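Long-range contacts in hypothetical bacterial 6-phosphogluconolactonase (Bacteroides fragilis, PDB 3SCY), which probably hydrolyses 6-phosphogluconolactone to 6-phosphogluconate with a seven-bladed beta-propeller of the lactonase family: residues D177-N183 with K199-F205; D221-A225 with A237-A241; H158-P164 with P213-F218; Q152-H158 with A171-D177. One frame throughout, in Å; residues are numbered along the deposited sequence. Where two conformers were deposited one is given.

In the fold
The four contacts lie in two successive blades of the propeller. Interactions 1 and 4 belong to the blade of strands 157-162, 168-173, 178-184 and 197-206, share Asp177, and have centres about 13 Å apart; interaction 2 is a hairpin of the following blade. Interaction 3 joins the innermost strands of both blades, its centre about 8 Å from that of the chain, whereas interactions 1 and 2 lie about 19 and 18 Å out. It shares with interaction 4 His158, whose side chain comes within about 3 Å (nearest atoms) of an unidentified molecule, probably from the crystallisation liquor, which may mark a pocket. Interactions 1 and 2 meet where Ile179 CD1 packs 3.9 Å from Phe238 CZ.

Interaction 1: residues D177-N183 with K199-F205; sequences DQIHKFN and KGTPEAF
Lys181 reaches across to the corner at 201-203, where the outer strand 197-206 is interrupted. Its CG stands anti to the backbone N (chi1 -177°) and the chain beyond is extended, laying the methylenes alongside Pro202 O, with CB 3.4 Å from it, before NZ meets Thr201 O at 2.7 Å. The ammonium sits above that carbonyl plane and has a second acceptor in Gly243 O. Phe205 lies next to the same aliphatic chain, its CE2 4.0 Å from Lys181 CD, in an oblique approach.

The backbone pairs on both sides of the corner. Ile179 and Phe205 form a hydrogen-bonded antiparallel pair, Ile179 N to Phe205 O at 2.9 Å, and Lys181 N bonds Glu203 O almost straight (173°). Before the corner, Gly200 N donates to Lys181 O. A water donates to both Lys181 O and Glu203 O, bridging the two carbonyls where the outer strand turns its corner.

At the far end Phe182 and Lys199 lie side by side, pointing the same way, with Phe182 CE2 3.8 Å from Lys199 CG. Gln178 NE2 comes within 3.6 Å of Ala204 CB, while its OE1 is hydrogen-bonded to Thr176 OG1. Strand 178-184 is flanked by the outer strand 197-206 and by strand 168-173, while Ile179 and Phe205 both pack on Leu245 of strand 244-252 in the next blade.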
# COMPACT_ATOMS: atom_id res chain seq x y z
N ASP A 177 4.42 -14.38 -10.27
CA ASP A 177 4.92 -14.95 -9.00
C ASP A 177 6.37 -14.52 -8.73
O ASP A 177 7.18 -15.32 -8.26
CB ASP A 177 4.78 -16.49 -9.00
CG ASP A 177 3.32 -16.91 -8.99
OD1 ASP A 177 2.55 -16.35 -8.18
OD2 ASP A 177 2.95 -17.78 -9.80
N GLN A 178 6.68 -13.27 -9.00
CA GLN A 178 8.02 -12.74 -8.79
C GLN A 178 7.99 -11.41 -8.10
O GLN A 178 7.02 -10.67 -8.18
CB GLN A 178 8.77 -12.57 -10.14
CG GLN A 178 9.14 -13.87 -10.82
CD GLN A 178 9.75 -13.62 -12.18
OE1 GLN A 178 9.13 -13.08 -13.09
NE2 GLN A 178 10.99 -14.03 -12.33
N ILE A 179 9.09 -11.11 -7.41
CA ILE A 179 9.40 -9.81 -6.85
C ILE A 179 10.61 -9.33 -7.67
O ILE A 179 11.70 -9.89 -7.52
CB ILE A 179 9.67 -9.82 -5.33
CG1 ILE A 179 8.45 -10.39 -4.56
CG2 ILE A 179 10.01 -8.39 -4.85
CD1 ILE A 179 8.77 -10.84 -3.09
N HIS A 180 10.40 -8.36 -8.56
CA HIS A 180 11.45 -7.80 -9.40
C HIS A 180 12.34 -6.87 -8.57
O HIS A 180 11.85 -6.16 -7.70
CB HIS A 180 10.84 -7.06 -10.60
CG HIS A 180 9.96 -7.94 -11.42
ND1 HIS A 180 10.50 -8.83 -12.35
CD2 HIS A 180 8.62 -8.02 -11.46
CE1 HIS A 180 9.45 -9.44 -12.89
NE2 HIS A 180 8.30 -8.98 -12.40
N LYS A 181 13.67 -6.92 -8.82
CA LYS A 181 14.64 -6.13 -8.06
C LYS A 181 15.35 -5.11 -8.95
O LYS A 181 15.85 -5.45 -10.04
CB LYS A 181 15.67 -7.08 -7.42
CG LYS A 181 16.69 -6.36 -6.54
CD LYS A 181 17.77 -7.30 -6.01
CE LYS A 181 18.94 -6.52 -5.46
NZ LYS A 181 19.97 -7.44 -4.89
N PHE A 182 15.43 -3.86 -8.46
CA PHE A 182 16.14 -2.78 -9.12
C PHE A 182 17.07 -2.10 -8.16
O PHE A 182 16.77 -1.95 -6.97
CB PHE A 182 15.16 -1.75 -9.69
CG PHE A 182 14.25 -2.31 -10.75
CD1 PHE A 182 13.06 -2.93 -10.41
CD2 PHE A 182 14.61 -2.26 -12.09
CE1 PHE A 182 12.22 -3.47 -11.39
CE2 PHE A 182 13.79 -2.81 -13.07
CZ PHE A 182 12.60 -3.42 -12.72
N ASN A 183 18.20 -1.66 -8.69
CA ASN A 183 19.13 -0.83 -7.97
C ASN A 183 18.64 0.60 -8.09
O ASN A 183 18.24 1.02 -9.18
CB ASN A 183 20.55 -0.94 -8.58
CG ASN A 183 21.17 -2.31 -8.54
OD1 ASN A 183 20.89 -3.13 -7.68
ND2 ASN A 183 22.00 -2.60 -9.53
N LYS A 199 18.20 -2.73 -13.52
CA LYS A 199 17.89 -4.09 -13.05
C LYS A 199 18.99 -4.59 -12.08
O LYS A 199 20.17 -4.31 -12.29
CB LYS A 199 17.70 -5.04 -14.24
CG LYS A 199 16.40 -4.73 -14.99
CD LYS A 199 16.10 -5.77 -16.05
CE LYS A 199 14.74 -5.55 -16.67
NZ LYS A 199 14.46 -6.56 -17.73
N GLY A 200 18.58 -5.22 -11.00
CA GLY A 200 19.54 -5.65 -9.99
C GLY A 200 20.01 -7.08 -10.14
O GLY A 200 19.71 -7.76 -11.13
N THR A 201 20.75 -7.55 -9.12
CA THR A 201 21.24 -8.93 -9.04
C THR A 201 20.67 -9.60 -7.79
O THR A 201 21.05 -9.21 -6.69
CB THR A 201 22.77 -9.01 -9.02
OG1 THR A 201 23.27 -8.37 -10.18
CG2 THR A 201 23.26 -10.44 -8.96
N PRO A 202 19.82 -10.64 -7.92
CA PRO A 202 19.23 -11.16 -9.16
C PRO A 202 18.18 -10.18 -9.69
O PRO A 202 17.79 -9.23 -8.99
CB PRO A 202 18.61 -12.49 -8.71
CG PRO A 202 18.20 -12.23 -7.30
CD PRO A 202 19.26 -11.32 -6.74
N GLU A 203 17.70 -10.41 -10.91
CA GLU A 203 16.68 -9.51 -11.47
C GLU A 203 15.33 -9.71 -10.78
O GLU A 203 14.49 -8.82 -10.82
CB GLU A 203 16.53 -9.72 -12.97
CG GLU A 203 17.65 -9.05 -13.76
CD GLU A 203 17.52 -9.08 -15.27
OE1 GLU A 203 16.49 -9.58 -15.79
OE2 GLU A 203 18.47 -8.60 -15.94
N ALA A 204 15.12 -10.88 -10.18
CA ALA A 204 13.87 -11.18 -9.50
C ALA A 204 14.04 -12.29 -8.49
O ALA A 204 14.93 -13.13 -8.62
CB ALA A 204 12.80 -11.57 -10.51
N PHE A 205 13.14 -12.30 -7.51
CA PHE A 205 12.98 -13.39 -6.56
C PHE A 205 11.72 -14.12 -6.94
O PHE A 205 10.71 -13.48 -7.24
CB PHE A 205 12.92 -12.87 -5.10
CG PHE A 205 14.13 -12.06 -4.71
CD1 PHE A 205 15.33 -12.68 -4.39
CD2 PHE A 205 14.09 -10.67 -4.72
CE1 PHE A 205 16.46 -11.93 -4.06
CE2 PHE A 205 15.23 -9.92 -4.38
CZ PHE A 205 16.41 -10.56 -4.07
O HOH W 1 14.56 -6.48 -12.38
O HOH W 2 21.75 -5.60 -7.27
O HOH W 3 23.46 -5.23 -10.43

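Interaction 2: residues D221-A225 with A237-A241; sequences DGKFA and AFRYA
Residues 223-225 pair antiparallel with 238-240 through three backbone hydrogen bonds: Ala225 and Phe238 bond in both directions, and Tyr240 N meets Lys223 O at 2.8 Å, almost straight at 178°. Phe224 and Arg239 form the non-hydrogen-bonded pair, with both side chains on the same face of the hairpin.

There they lie side by side, pointing the same way. Arg239 NH2 comes 3.7 Å from Phe224 CZ, and the ring presents this corner over one face of the guanidinium, with the two planes 73° apart; the groups are therefore far from a parallel stack. Arg239 was modelled in two conformers, so this contact holds for one of them and is uncertain for the other. Phe238 O lies at the edge of the Phe224 ring, 3.5 Å from CD1.

The opposite face carries Ala225, Phe238 and Tyr240. Ala225 CB is 4.3 Å from Phe238 CB and 4.5 Å from Tyr240 CB. With CG anti to its backbone N (chi1 174°), Tyr240 brings its ring edge to Gly222 O, which lies in the ring plane 3.3 Å from CD2. Before the strand begins, Asp221 OD1 accepts from Lys223 N to form an Asx turn.

The hairpin occupies the middle of its blade. Strand 244-252 covers one flank, where Leu245 touches Ala225 and Phe238; on the other, Ala225 packs on Leu216 and Phe218 of strand 213-218. Tyr240 OH reaches back to Asp165 of the preceding blade, and its ring meets Phe218 edge-to-face.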
# COMPACT_ATOMS: atom_id res chain seq x y z
N ASP A 221 13.47 -2.63 11.84
CA ASP A 221 14.93 -2.58 11.70
C ASP A 221 15.38 -2.98 10.29
O ASP A 221 16.58 -2.93 10.00
CB ASP A 221 15.65 -3.41 12.79
CG ASP A 221 15.38 -4.89 12.82
OD1 ASP A 221 14.84 -5.42 11.83
OD2 ASP A 221 15.77 -5.55 13.81
N GLY A 222 14.43 -3.36 9.44
CA GLY A 222 14.68 -3.75 8.05
C GLY A 222 15.38 -5.09 7.86
O GLY A 222 16.00 -5.30 6.83
N LYS A 223 15.30 -6.01 8.85
CA LYS A 223 15.92 -7.34 8.77
C LYS A 223 14.94 -8.42 8.28
O LYS A 223 15.36 -9.53 7.96
CB LYS A 223 16.49 -7.75 10.15
CG LYS A 223 17.72 -6.93 10.54
CD LYS A 223 18.10 -7.07 12.03
CE LYS A 223 18.71 -8.40 12.45
NZ LYS A 223 17.68 -9.41 12.80
N PHE A 224 13.63 -8.10 8.23
CA PHE A 224 12.63 -9.04 7.77
C PHE A 224 11.65 -8.33 6.86
O PHE A 224 11.41 -7.13 7.03
CB PHE A 224 11.85 -9.66 8.93
CG PHE A 224 12.70 -10.51 9.84
CD1 PHE A 224 13.11 -11.78 9.46
CD2 PHE A 224 13.17 -10.01 11.05
CE1 PHE A 224 13.93 -12.56 10.28
CE2 PHE A 224 13.98 -10.79 11.89
CZ PHE A 224 14.37 -12.05 11.49
N ALA A 225 11.11 -9.07 5.89
CA ALA A 225 10.08 -8.57 4.99
C ALA A 225 8.94 -9.57 4.98
O ALA A 225 9.13 -10.76 5.24
CB ALA A 225 10.64 -8.36 3.59
N ALA A 237 7.21 -14.92 4.82
CA ALA A 237 8.17 -14.21 5.65
C ALA A 237 9.54 -14.40 5.06
O ALA A 237 9.91 -15.51 4.66
CB ALA A 237 8.14 -14.73 7.08
N PHE A 238 10.29 -13.32 4.98
CA PHE A 238 11.65 -13.33 4.47
C PHE A 238 12.61 -12.67 5.37
O PHE A 238 12.28 -11.67 6.03
CB PHE A 238 11.74 -12.51 3.14
CG PHE A 238 10.86 -12.91 1.99
CD1 PHE A 238 9.61 -12.32 1.81
CD2 PHE A 238 11.34 -13.76 0.99
CE1 PHE A 238 8.82 -12.64 0.71
CE2 PHE A 238 10.56 -14.06 -0.13
CZ PHE A 238 9.30 -13.51 -0.26
N ARG A 239 13.85 -13.17 5.33
CA ARG A 239 14.96 -12.50 5.95
C ARG A 239 15.40 -11.49 4.89
O ARG A 239 15.43 -11.84 3.70
CB ARG A 239 16.06 -13.51 6.34
CG ARG A 239 17.22 -12.90 7.10
CD ARG A 239 18.08 -13.95 7.79
NE ARG A 239 18.09 -13.77 9.24
CZ ARG A 239 17.33 -14.46 10.09
NH1 ARG A 239 16.52 -15.41 9.65
NH2 ARG A 239 17.40 -14.21 11.40
N TYR A 240 15.65 -10.23 5.27
CA TYR A 240 16.10 -9.23 4.30
C TYR A 240 17.45 -8.66 4.74
O TYR A 240 17.59 -8.21 5.87
CB TYR A 240 15.10 -8.07 4.02
CG TYR A 240 15.74 -7.04 3.12
CD1 TYR A 240 15.82 -7.23 1.75
CD2 TYR A 240 16.37 -5.92 3.65
CE1 TYR A 240 16.52 -6.35 0.92
CE2 TYR A 240 17.04 -5.01 2.84
CZ TYR A 240 17.10 -5.22 1.47
OH TYR A 240 17.78 -4.33 0.67
N ALA A 241 18.43 -8.65 3.83
CA ALA A 241 19.75 -8.05 4.09
C ALA A 241 20.45 -7.82 2.79
O ALA A 241 20.47 -8.72 1.96
CB ALA A 241 20.62 -8.93 4.98

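Interaction 3: residues H158-P164 with P213-F218; sequences HCVRITP and PRHLIF
The aliphatic CG of Arg214 sits squarely over the His158 ring, 3.8 Å from its centroid and only 5° off the normal, a CH-pi contact. The two side chains belong to the innermost strands of neighbouring beta-propeller blades, 157-162 and 213-218, which run roughly parallel at 25° and meet through side chains instead of backbone pairing. Arg214 is extended from CG to NE, which carries its guanidinium along the imidazole, the two planes 55° apart; His158 CE1 lies over one guanidinium face, 3.4 Å from Arg214 NH2. One water touches both, lying 3.1 Å from His158 NE2 and accepting from Arg214 NE. His158 NE2 also bonds an unidentified molecule, probably from the crystallisation liquor, consistent with a pocket here. Arg214 NE forms a salt bridge with Glu230, and NH1 bonds Gly262 O.

Farther along, Cys159 SG receives a weak, long bond from Leu216 N, and its CB lies 3.2 Å from Arg214 O. The buried carbonyl His158 O has no polar partner; it faces the edge of the His215 ring, 3.5 Å from CD2. His215 ND1 is engaged by Asp263.

Arg161 bends at chi2 and chi3, folding its guanidinium back so that NH1 donates to Leu216 O at 2.8 Å, with the oxygen close to the guanidinium plane. The same nitrogen donates to a water that also accepts from Phe218 N. At the 164/218 end of the contact, Pro164 crosses Phe218 at about a right angle, its CD over the centre of the ring, 3.6 Å from the centroid.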
# COMPACT_ATOMS: atom_id res chain seq x y z
N HIS A 158 1.78 -4.89 -8.76
CA HIS A 158 0.86 -4.51 -7.70
C HIS A 158 1.46 -3.76 -6.53
O HIS A 158 0.70 -3.28 -5.68
CB HIS A 158 0.16 -5.76 -7.14
CG HIS A 158 -1.30 -5.55 -6.88
ND1 HIS A 158 -1.76 -4.45 -6.18
CD2 HIS A 158 -2.35 -6.33 -7.23
CE1 HIS A 158 -3.09 -4.56 -6.18
NE2 HIS A 158 -3.48 -5.69 -6.77
N CYS A 159 2.80 -3.66 -6.48
CA CYS A 159 3.45 -3.00 -5.38
C CYS A 159 4.83 -2.59 -5.80
O CYS A 159 5.45 -3.29 -6.60
CB CYS A 159 3.50 -3.93 -4.16
SG CYS A 159 3.98 -3.11 -2.61
N VAL A 160 5.29 -1.43 -5.33
CA VAL A 160 6.64 -0.95 -5.52
C VAL A 160 7.12 -0.43 -4.17
O VAL A 160 6.45 0.41 -3.56
CB VAL A 160 6.81 0.10 -6.66
CG1 VAL A 160 6.80 -0.57 -8.02
CG2 VAL A 160 5.75 1.20 -6.58
N ARG A 161 8.23 -0.98 -3.66
CA ARG A 161 8.78 -0.58 -2.37
C ARG A 161 10.25 -0.27 -2.43
O ARG A 161 11.01 -1.04 -3.02
CB ARG A 161 8.62 -1.67 -1.31
CG ARG A 161 7.19 -2.15 -1.02
CD ARG A 161 6.21 -1.01 -0.62
NE ARG A 161 6.76 -0.06 0.35
CZ ARG A 161 6.82 -0.26 1.66
NH1 ARG A 161 6.35 -1.38 2.19
NH2 ARG A 161 7.36 0.66 2.46
N ILE A 162 10.67 0.81 -1.77
CA ILE A 162 12.08 1.11 -1.62
C ILE A 162 12.52 0.38 -0.37
O ILE A 162 11.79 0.41 0.63
CB ILE A 162 12.27 2.63 -1.57
CG1 ILE A 162 11.90 3.22 -2.96
CG2 ILE A 162 13.74 2.99 -1.18
CD1 ILE A 162 11.60 4.73 -2.99
N THR A 163 13.66 -0.33 -0.43
CA THR A 163 14.15 -1.13 0.69
C THR A 163 14.56 -0.22 1.87
O THR A 163 14.91 0.95 1.66
CB THR A 163 15.26 -2.09 0.25
OG1 THR A 163 16.24 -1.33 -0.43
CG2 THR A 163 14.73 -3.20 -0.67
N PRO A 164 14.61 -0.75 3.11
CA PRO A 164 14.93 0.11 4.28
C PRO A 164 16.33 0.69 4.28
O PRO A 164 16.62 1.59 5.08
CB PRO A 164 14.76 -0.83 5.48
CG PRO A 164 13.96 -1.95 4.99
CD PRO A 164 14.21 -2.11 3.55
N PRO A 213 1.77 -12.58 -5.83
CA PRO A 213 2.29 -11.57 -4.88
C PRO A 213 1.56 -10.24 -4.97
O PRO A 213 1.37 -9.73 -6.08
CB PRO A 213 3.76 -11.38 -5.32
CG PRO A 213 4.10 -12.59 -6.04
CD PRO A 213 2.86 -13.18 -6.64
N ARG A 214 1.11 -9.70 -3.83
CA ARG A 214 0.36 -8.47 -3.87
C ARG A 214 1.15 -7.36 -3.19
O ARG A 214 1.79 -6.58 -3.90
CB ARG A 214 -1.06 -8.62 -3.27
CG ARG A 214 -1.96 -7.41 -3.56
CD ARG A 214 -3.38 -7.65 -3.06
NE ARG A 214 -4.30 -6.64 -3.60
CZ ARG A 214 -4.49 -5.44 -3.07
NH1 ARG A 214 -3.90 -5.10 -1.93
NH2 ARG A 214 -5.30 -4.57 -3.65
N HIS A 215 1.13 -7.26 -1.85
CA HIS A 215 1.82 -6.17 -1.17
C HIS A 215 2.95 -6.68 -0.31
O HIS A 215 2.87 -7.78 0.25
CB HIS A 215 0.85 -5.35 -0.30
CG HIS A 215 -0.02 -4.39 -1.06
ND1 HIS A 215 -0.94 -3.57 -0.39
CD2 HIS A 215 -0.13 -4.17 -2.39
CE1 HIS A 215 -1.52 -2.83 -1.33
NE2 HIS A 215 -1.08 -3.16 -2.55
N LEU A 216 4.00 -5.88 -0.18
CA LEU A 216 5.23 -6.18 0.57
C LEU A 216 5.52 -5.10 1.60
O LEU A 216 5.37 -3.90 1.30
CB LEU A 216 6.40 -6.25 -0.42
CG LEU A 216 7.79 -6.61 0.17
CD1 LEU A 216 7.89 -8.12 0.53
CD2 LEU A 216 8.89 -6.32 -0.85
N ILE A 217 5.95 -5.54 2.80
CA ILE A 217 6.32 -4.64 3.89
C ILE A 217 7.62 -5.13 4.52
O ILE A 217 8.01 -6.30 4.35
CB ILE A 217 5.23 -4.46 4.96
CG1 ILE A 217 4.90 -5.85 5.59
CG2 ILE A 217 3.97 -3.76 4.38
CD1 ILE A 217 4.07 -5.80 6.85
N PHE A 218 8.26 -4.24 5.27
CA PHE A 218 9.49 -4.54 6.01
C PHE A 218 9.25 -4.30 7.46
O PHE A 218 8.43 -3.44 7.81
CB PHE A 218 10.66 -3.62 5.56
CG PHE A 218 11.02 -3.87 4.13
CD1 PHE A 218 11.96 -4.84 3.80
CD2 PHE A 218 10.39 -3.18 3.10
CE1 PHE A 218 12.25 -5.12 2.45
CE2 PHE A 218 10.70 -3.44 1.77
CZ PHE A 218 11.60 -4.42 1.46
O HOH W 4 -6.27 -6.75 -5.78
O HOH W 5 7.01 -1.23 5.21

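Interaction 4: residues Q152-H158 with A171-D177; sequences QTMPHLH and ADDLGTD
A buried, largely polar contact joins the loop 152-156 and the start of strand 157-162 to the end of strand 168-173 and its following turn, within one antiparallel blade. Two backbone bonds carry the hairpin pairing: His158 N to Asp172 O at 2.9 Å, and Leu174 N to His156 O at 2.8 Å. Between them Leu157 faces Asp173, its CD2 3.7 Å from Asp173 CG, while CD1 reaches Ala171 CB.

Asp173 organises the turn. Its CG is anti to the backbone N (chi1 -177°), which brings OD1 to the loop, where it accepts from His156 N at 2.9 Å, the donor lying above the carboxylate plane. The same oxygen takes weaker bonds from the Gly175 and Thr176 amides, while OD2 is held by His180. Gly175 lies tight against the loop, its CA 3.3 Å from Met154 O.

Gln152 closes the other end. Its extended chain delivers NE2 to Leu174 O, a nearly straight bond (174°) lying in the amide plane. NE2 also makes a weak bond to Asp177 OD1, with the amide and carboxylate planes 74° apart; Gly210 and Gly212 secure that carboxylate. The His156 ring stacks on Tyr117, and its ND1 is hydrogen-bonded to Tyr117 O. Asp177 and Gln178 both oppose Asp173, the G1 beta bulge that leads this propeller blade from its second strand into its third.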
# COMPACT_ATOMS: atom_id res chain seq x y z
N GLN A 152 -3.24 -14.88 -14.09
CA GLN A 152 -1.80 -14.78 -14.35
C GLN A 152 -1.45 -15.03 -15.83
O GLN A 152 -0.48 -15.71 -16.13
CB GLN A 152 -1.04 -15.77 -13.44
CG GLN A 152 -1.30 -15.56 -11.94
CD GLN A 152 -0.53 -16.52 -11.07
OE1 GLN A 152 -0.72 -17.74 -11.11
NE2 GLN A 152 0.37 -15.99 -10.25
N THR A 153 -2.21 -14.40 -16.74
CA THR A 153 -2.00 -14.54 -18.20
C THR A 153 -0.87 -13.62 -18.67
O THR A 153 -0.41 -13.74 -19.80
CB THR A 153 -3.31 -14.22 -18.95
OG1 THR A 153 -3.63 -12.85 -18.74
CG2 THR A 153 -4.47 -15.08 -18.49
N MSE A 154 -0.44 -12.69 -17.79
CA MSE A 154 0.56 -11.67 -18.08
C MSE A 154 1.09 -11.08 -16.79
O MSE A 154 0.46 -11.27 -15.75
CB MSE A 154 -0.07 -10.53 -18.93
CG MSE A 154 -1.36 -9.98 -18.32
SE MSE A 154 -2.16 -8.45 -19.20
CE MSE A 154 -1.93 -8.95 -21.09
N PRO A 155 2.17 -10.26 -16.82
CA PRO A 155 2.59 -9.60 -15.57
C PRO A 155 1.51 -8.63 -15.07
O PRO A 155 0.76 -8.05 -15.87
CB PRO A 155 3.87 -8.86 -15.98
CG PRO A 155 4.33 -9.54 -17.23
CD PRO A 155 3.06 -9.90 -17.94
N HIS A 156 1.38 -8.53 -13.76
CA HIS A 156 0.45 -7.61 -13.11
C HIS A 156 1.20 -7.01 -11.96
O HIS A 156 1.45 -7.69 -10.97
CB HIS A 156 -0.83 -8.34 -12.65
CG HIS A 156 -1.71 -8.84 -13.77
ND1 HIS A 156 -2.33 -7.96 -14.65
CD2 HIS A 156 -2.10 -10.10 -14.07
CE1 HIS A 156 -3.04 -8.72 -15.48
NE2 HIS A 156 -2.93 -10.01 -15.18
N LEU A 157 1.63 -5.77 -12.10
CA LEU A 157 2.46 -5.14 -11.09
C LEU A 157 1.58 -4.50 -10.03
O LEU A 157 0.69 -3.72 -10.35
CB LEU A 157 3.42 -4.15 -11.77
CG LEU A 157 4.76 -4.75 -12.27
CD1 LEU A 157 5.71 -4.95 -11.10
CD2 LEU A 157 4.56 -6.07 -13.07
N HIS A 158 1.78 -4.89 -8.76
CA HIS A 158 0.86 -4.51 -7.70
C HIS A 158 1.46 -3.76 -6.53
O HIS A 158 0.70 -3.28 -5.68
CB HIS A 158 0.16 -5.76 -7.14
CG HIS A 158 -1.30 -5.55 -6.88
ND1 HIS A 158 -1.76 -4.45 -6.18
CD2 HIS A 158 -2.35 -6.33 -7.23
CE1 HIS A 158 -3.09 -4.56 -6.18
NE2 HIS A 158 -3.48 -5.69 -6.77
N ALA A 171 9.56 -4.81 -6.72
CA ALA A 171 8.27 -4.66 -7.36
C ALA A 171 7.54 -6.00 -7.42
O ALA A 171 8.02 -6.94 -8.08
CB ALA A 171 8.46 -4.09 -8.75
N ASP A 172 6.38 -6.09 -6.74
CA ASP A 172 5.62 -7.34 -6.68
C ASP A 172 4.84 -7.56 -7.95
O ASP A 172 4.07 -6.68 -8.36
CB ASP A 172 4.64 -7.33 -5.50
CG ASP A 172 5.27 -7.30 -4.13
OD1 ASP A 172 6.48 -7.55 -4.02
OD2 ASP A 172 4.52 -7.06 -3.14
N ASP A 173 4.98 -8.75 -8.52
CA ASP A 173 4.31 -9.09 -9.76
C ASP A 173 3.37 -10.26 -9.53
O ASP A 173 3.77 -11.43 -9.53
CB ASP A 173 5.34 -9.38 -10.84
CG ASP A 173 4.80 -9.69 -12.23
OD1 ASP A 173 3.57 -9.90 -12.37
OD2 ASP A 173 5.62 -9.73 -13.17
N LEU A 174 2.09 -9.92 -9.40
CA LEU A 174 1.03 -10.89 -9.15
C LEU A 174 0.92 -11.89 -10.29
O LEU A 174 0.64 -13.08 -10.06
CB LEU A 174 -0.30 -10.14 -8.91
CG LEU A 174 -1.60 -11.00 -8.72
CD1 LEU A 174 -2.58 -10.30 -7.79
CD2 LEU A 174 -2.28 -11.33 -10.08
N GLY A 175 1.16 -11.42 -11.52
CA GLY A 175 1.02 -12.26 -12.69
C GLY A 175 2.10 -13.30 -12.92
O GLY A 175 1.83 -14.32 -13.56
N THR A 176 3.33 -13.04 -12.44
CA THR A 176 4.42 -13.99 -12.73
C THR A 176 5.02 -14.61 -11.46
O THR A 176 6.03 -15.31 -11.58
CB THR A 176 5.52 -13.31 -13.56
OG1 THR A 176 6.19 -12.36 -12.75
CG2 THR A 176 4.97 -12.65 -14.82
N ASP A 177 4.42 -14.38 -10.27
CA ASP A 177 4.92 -14.95 -9.00
C ASP A 177 6.37 -14.52 -8.73
O ASP A 177 7.18 -15.32 -8.26
CB ASP A 177 4.78 -16.49 -9.00
CG ASP A 177 3.32 -16.91 -8.99
OD1 ASP A 177 2.55 -16.35 -8.18
OD2 ASP A 177 2.95 -17.78 -9.80